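Local atomic coordinates of extracellular solute-binding protein, family 1 (Bifidobacterium longum subsp. infantis, PDB entry 6FTH), a protein that probably binds human milk oligosaccharides outside the cell and delivers them to an ABC transporter for uptake. Residues K82-A94 / E337-N349. Sequence-based numbering, arbitrary orientation.
Sequences KIADVSLHAFFPA and EADRFSLSSHAAN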
loop_
_atom_site.group_PDB
_atom_site.type_symbol
_atom_site.label_atom_id
_atom_site.label_comp_id
_atom_site.label_asym_id
_atom_site.label_seq_id
_atom_site.Cartn_x
_atom_site.Cartn_y
_atom_site.Cartn_z
ATOM N N LYS A 82 24.393 -5.219 14.411
ATOM C CA LYS A 82 23.908 -4.926 15.764
ATOM C C LYS A 82 22.385 -4.987 15.765
ATOM O O LYS A 82 21.680 -3.977 15.725
ATOM C CB LYS A 82 24.430 -3.587 16.275
ATOM C CG LYS A 82 24.047 -2.343 15.472
ATOM C CD LYS A 82 24.423 -1.072 16.264
ATOM C CE LYS A 82 24.126 0.211 15.494
ATOM N NZ LYS A 82 25.010 0.400 14.303
ATOM N N ILE A 83 21.865 -6.201 15.835
ATOM C CA ILE A 83 20.423 -6.408 15.748
ATOM C C ILE A 83 19.888 -6.914 17.080
ATOM O O ILE A 83 20.553 -7.677 17.792
ATOM C CB ILE A 83 20.026 -7.314 14.566
ATOM C CG1 ILE A 83 20.481 -8.743 14.783
ATOM C CG2 ILE A 83 20.619 -6.766 13.243
ATOM C CD1 ILE A 83 19.859 -9.697 13.778
ATOM N N ALA A 84 18.685 -6.465 17.419
ATOM C CA ALA A 84 18.012 -6.951 18.611
ATOM C C ALA A 84 17.632 -8.417 18.431
ATOM O O ALA A 84 17.582 -8.941 17.311
ATOM C CB ALA A 84 16.749 -6.137 18.864
ATOM N N ASP A 85 17.373 -9.095 19.551
ATOM C CA ASP A 85 16.942 -10.486 19.474
ATOM C C ASP A 85 15.731 -10.617 18.558
ATOM O O ASP A 85 15.673 -11.503 17.693
ATOM C CB ASP A 85 16.583 -11.011 20.865
ATOM C CG ASP A 85 17.766 -11.023 21.818
ATOM O OD1 ASP A 85 18.933 -11.061 21.352
ATOM O OD2 ASP A 85 17.507 -11.007 23.042
ATOM N N VAL A 86 14.750 -9.746 18.757
ATOM C CA VAL A 86 13.532 -9.698 17.959
ATOM C C VAL A 86 13.366 -8.278 17.445
ATOM O O VAL A 86 13.559 -7.317 18.196
ATOM C CB VAL A 86 12.311 -10.070 18.818
ATOM C CG1 VAL A 86 11.025 -9.801 18.058
ATOM C CG2 VAL A 86 12.385 -11.530 19.255
ATOM N N SER A 87 13.018 -8.138 16.168
ATOM C CA SER A 87 12.715 -6.839 15.601
ATOM C C SER A 87 11.363 -6.890 14.898
ATOM O O SER A 87 11.092 -7.817 14.120
ATOM C CB SER A 87 13.813 -6.401 14.636
ATOM O OG SER A 87 15.092 -6.518 15.243
ATOM N N LEU A 88 10.540 -5.879 15.159
ATOM C CA LEU A 88 9.192 -5.766 14.616
ATOM C C LEU A 88 9.104 -4.553 13.690
ATOM O O LEU A 88 9.470 -3.436 14.088
ATOM C CB LEU A 88 8.171 -5.602 15.741
ATOM C CG LEU A 88 8.206 -6.617 16.893
ATOM C CD1 LEU A 88 7.031 -6.326 17.833
ATOM C CD2 LEU A 88 8.209 -8.107 16.428
ATOM N N HIS A 89 8.589 -4.752 12.466
ATOM C CA HIS A 89 8.390 -3.654 11.509
ATOM C C HIS A 89 9.736 -3.058 11.087
ATOM O O HIS A 89 9.849 -1.859 10.797
ATOM C CB HIS A 89 7.414 -2.593 12.060
ATOM C CG HIS A 89 7.083 -1.463 11.112
ATOM N ND1 HIS A 89 7.063 -1.601 9.739
ATOM C CD2 HIS A 89 6.746 -0.172 11.357
ATOM C CE1 HIS A 89 6.741 -0.446 9.180
ATOM N NE2 HIS A 89 6.547 0.438 10.138
ATOM N N ALA A 90 10.756 -3.911 11.049
ATOM C CA ALA A 90 12.124 -3.472 10.816
ATOM C C ALA A 90 12.723 -4.018 9.532
ATOM O O ALA A 90 13.297 -3.238 8.750
ATOM C CB ALA A 90 12.988 -3.869 12.022
ATOM N N PHE A 91 12.623 -5.326 9.297
ATOM C CA PHE A 91 13.334 -6.003 8.216
ATOM C C PHE A 91 12.384 -6.709 7.258
ATOM O O PHE A 91 11.529 -7.506 7.672
ATOM C CB PHE A 91 14.341 -7.005 8.775
ATOM C CG PHE A 91 15.347 -6.378 9.693
ATOM C CD1 PHE A 91 16.267 -5.475 9.203
ATOM C CD2 PHE A 91 15.394 -6.709 11.028
ATOM C CE1 PHE A 91 17.179 -4.872 10.056
ATOM C CE2 PHE A 91 16.313 -6.120 11.877
ATOM C CZ PHE A 91 17.216 -5.210 11.379
ATOM N N PHE A 92 12.543 -6.413 5.981
ATOM C CA PHE A 92 11.817 -7.098 4.935
ATOM C C PHE A 92 12.593 -8.322 4.491
ATOM O O PHE A 92 13.804 -8.432 4.736
ATOM C CB PHE A 92 11.644 -6.172 3.738
ATOM C CG PHE A 92 10.635 -5.105 3.950
ATOM C CD1 PHE A 92 10.991 -3.903 4.536
ATOM C CD2 PHE A 92 9.311 -5.303 3.592
ATOM C CE1 PHE A 92 10.041 -2.917 4.750
ATOM C CE2 PHE A 92 8.359 -4.307 3.808
ATOM C CZ PHE A 92 8.727 -3.129 4.388
ATOM N N PRO A 93 11.931 -9.259 3.811
ATOM C CA PRO A 93 12.660 -10.421 3.300
ATOM C C PRO A 93 13.875 -10.036 2.475
ATOM O O PRO A 93 14.927 -10.664 2.617
ATOM C CB PRO A 93 11.598 -11.147 2.468
ATOM C CG PRO A 93 10.293 -10.821 3.184
ATOM C CD PRO A 93 10.472 -9.389 3.640
ATOM N N ALA A 94 13.758 -9.005 1.636
ATOM C CA ALA A 94 14.901 -8.587 0.823
ATOM C C ALA A 94 16.089 -8.180 1.693
ATOM O O ALA A 94 17.243 -8.415 1.321
ATOM C CB ALA A 94 14.496 -7.433 -0.094
ATOM N N GLU A 337 1.522 -7.180 5.277
ATOM C CA GLU A 337 2.812 -6.508 5.308
ATOM C C GLU A 337 3.871 -7.561 5.592
ATOM O O GLU A 337 3.613 -8.546 6.285
ATOM C CB GLU A 337 2.841 -5.398 6.382
ATOM C CG GLU A 337 1.842 -4.266 6.133
ATOM C CD GLU A 337 2.214 -3.395 4.926
ATOM O OE1 GLU A 337 3.408 -3.323 4.552
ATOM O OE2 GLU A 337 1.294 -2.780 4.353
ATOM N N ALA A 338 5.072 -7.357 5.047
ATOM C CA ALA A 338 6.070 -8.420 4.980
ATOM C C ALA A 338 7.227 -8.288 5.964
ATOM O O ALA A 338 8.144 -9.110 5.914
ATOM C CB ALA A 338 6.649 -8.475 3.572
ATOM N N ASP A 339 7.205 -7.303 6.861
ATOM C CA ASP A 339 8.368 -6.948 7.665
ATOM C C ASP A 339 8.089 -7.013 9.164
ATOM O O ASP A 339 8.582 -6.188 9.927
ATOM C CB ASP A 339 8.841 -5.539 7.308
ATOM C CG ASP A 339 7.857 -4.461 7.717
ATOM O OD1 ASP A 339 6.627 -4.684 7.672
ATOM O OD2 ASP A 339 8.299 -3.361 8.083
ATOM N N ARG A 340 7.334 -7.992 9.631
ATOM C CA ARG A 340 6.710 -7.844 10.942
ATOM C C ARG A 340 7.297 -8.688 12.075
ATOM O O ARG A 340 6.885 -8.518 13.227
ATOM C CB ARG A 340 5.195 -7.984 10.797
ATOM C CG ARG A 340 4.625 -6.917 9.866
ATOM C CD ARG A 340 4.749 -5.534 10.501
ATOM N NE ARG A 340 4.518 -4.409 9.600
ATOM C CZ ARG A 340 3.350 -3.799 9.445
ATOM N NH1 ARG A 340 2.243 -4.232 10.063
ATOM N NH2 ARG A 340 3.273 -2.744 8.628
ATOM N N PHE A 341 8.255 -9.563 11.811
ATOM C CA PHE A 341 8.961 -10.245 12.895
ATOM C C PHE A 341 10.211 -10.912 12.361
ATOM O O PHE A 341 10.124 -11.759 11.462
ATOM C CB PHE A 341 8.066 -11.325 13.527
ATOM C CG PHE A 341 8.667 -11.993 14.747
ATOM C CD1 PHE A 341 9.632 -12.987 14.620
ATOM C CD2 PHE A 341 8.253 -11.633 16.023
ATOM C CE1 PHE A 341 10.183 -13.601 15.742
ATOM C CE2 PHE A 341 8.810 -12.238 17.152
ATOM C CZ PHE A 341 9.786 -13.208 17.003
ATOM N N SER A 342 11.376 -10.572 12.907
ATOM C CA SER A 342 12.598 -11.285 12.571
ATOM C C SER A 342 13.384 -11.549 13.848
ATOM O O SER A 342 13.376 -10.721 14.761
ATOM C CB SER A 342 13.477 -10.500 11.582
ATOM O OG SER A 342 12.881 -10.391 10.291
ATOM N N LEU A 343 14.017 -12.714 13.905
ATOM C CA LEU A 343 14.747 -13.198 15.074
ATOM C C LEU A 343 16.229 -13.240 14.736
ATOM O O LEU A 343 16.615 -13.810 13.716
ATOM C CB LEU A 343 14.285 -14.614 15.425
ATOM C CG LEU A 343 14.949 -15.378 16.576
ATOM C CD1 LEU A 343 14.865 -14.615 17.886
ATOM C CD2 LEU A 343 14.313 -16.752 16.722
ATOM N N SER A 344 17.055 -12.659 15.595
ATOM C CA SER A 344 18.495 -12.721 15.388
ATOM C C SER A 344 18.973 -14.163 15.482
ATOM O O SER A 344 18.581 -14.908 16.384
ATOM C CB SER A 344 19.216 -11.903 16.461
ATOM O OG SER A 344 20.605 -12.184 16.429
ATOM N N SER A 345 19.846 -14.549 14.551
ATOM C CA SER A 345 20.432 -15.881 14.599
ATOM C C SER A 345 21.296 -16.067 15.833
ATOM O O SER A 345 21.614 -17.206 16.187
ATOM C CB SER A 345 21.284 -16.111 13.358
ATOM O OG SER A 345 22.322 -15.157 13.321
ATOM N N HIS A 346 21.672 -14.979 16.502
ATOM C CA HIS A 346 22.504 -15.065 17.691
ATOM C C HIS A 346 21.750 -14.663 18.954
ATOM O O HIS A 346 22.367 -14.437 19.998
ATOM C CB HIS A 346 23.778 -14.253 17.468
ATOM C CG HIS A 346 24.475 -14.625 16.193
ATOM N ND1 HIS A 346 24.739 -13.720 15.187
ATOM C CD2 HIS A 346 24.894 -15.829 15.733
ATOM C CE1 HIS A 346 25.328 -14.344 14.179
ATOM N NE2 HIS A 346 25.431 -15.625 14.486
ATOM N N ALA A 347 20.422 -14.600 18.892
ATOM C CA ALA A 347 19.644 -14.334 20.093
ATOM C C ALA A 347 19.900 -15.413 21.138
ATOM O O ALA A 347 19.920 -16.606 20.835
ATOM C CB ALA A 347 18.158 -14.288 19.765
ATOM N N ALA A 348 20.078 -14.978 22.383
ATOM C CA ALA A 348 20.417 -15.907 23.457
ATOM C C ALA A 348 19.281 -16.878 23.755
ATOM O O ALA A 348 19.514 -18.080 23.926
ATOM C CB ALA A 348 20.769 -15.116 24.713
ATOM N N ASN A 349 18.052 -16.387 23.819
ATOM C CA ASN A 349 16.913 -17.169 24.299
ATOM C C ASN A 349 15.888 -17.317 23.168
ATOM O O ASN A 349 14.819 -16.683 23.184
ATOM C CB ASN A 349 16.325 -16.482 25.522
ATOM C CG ASN A 349 17.342 -16.326 26.644
ATOM O OD1 ASN A 349 17.940 -17.307 27.090
ATOM N ND2 ASN A 349 17.557 -15.092 27.087
HETATM O O HOH W 1 15.890 -9.103 15.123
HETATM O O HOH W 2 20.404 -12.495 23.067
HETATM O O HOH W 3 17.217 -13.607 23.904
HETATM O O HOH W 4 11.094 -6.819 11.551
HETATM O O HOH W 5 10.201 -1.411 8.151
HETATM O O HOH W 6 10.576 -8.923 9.827
#
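His89 and Asp339 meet through a short hydrogen bond, His89 ND1 donating to Asp339 OD2 at 2.7 Å. The oxygen is met on its syn side and the imidazole stands almost upright to the carboxylate, their planes 85° apart. Asp339 CB lies 3.5 Å from the centroid of the Phe92 ring, a CH-pi contact over the face; with Asp339 CG between the backbone N and the carbonyl carbon (chi1 68°), the carboxylate stacks nearly parallel to the ring. The other oxygen, Asp339 OD1, takes a salt bridge from Arg340 NE at 2.9 Å, and a water links OD2 to His89 O. Alongside, strands 86-88 and 341-343 run antiparallel. Ser87 and Ser342 form the hydrogen-bonded pair, with Ser87 N to Ser342 O at 3.0 Å; their small hydroxyls suit a face where waters bridge the chains, Ser87 OG donating to one that also reaches Ser342 O. Val86 and Leu343 share the reverse face, where the Phe341 ring brings CE2 within 3.4 Å of Val86 CG1.

Farther out, Glu67 holds His89 NE2, the backbone oxygens of Asp407 and Phe409 hold Arg340 NH1, and Ser342 OG bonds Tyr138 O. With an alanine at Asp339, His89 ND1 and Arg340 NE would lose this acceptor, and the imidazole, still held by Glu67, would probably be less firmly fixed. Helix 350-360 covers the apolar face. Strand 339-343 thus closes one edge of the mixed sheet whose strand 29-36 flanks 86-88 on its other side, as in the periplasmic-binding-protein fold. Chemically, this edge joins a ladder and an apolar face to a buried carboxylate whose two cationic or polar neighbours probably stabilise its negative charge.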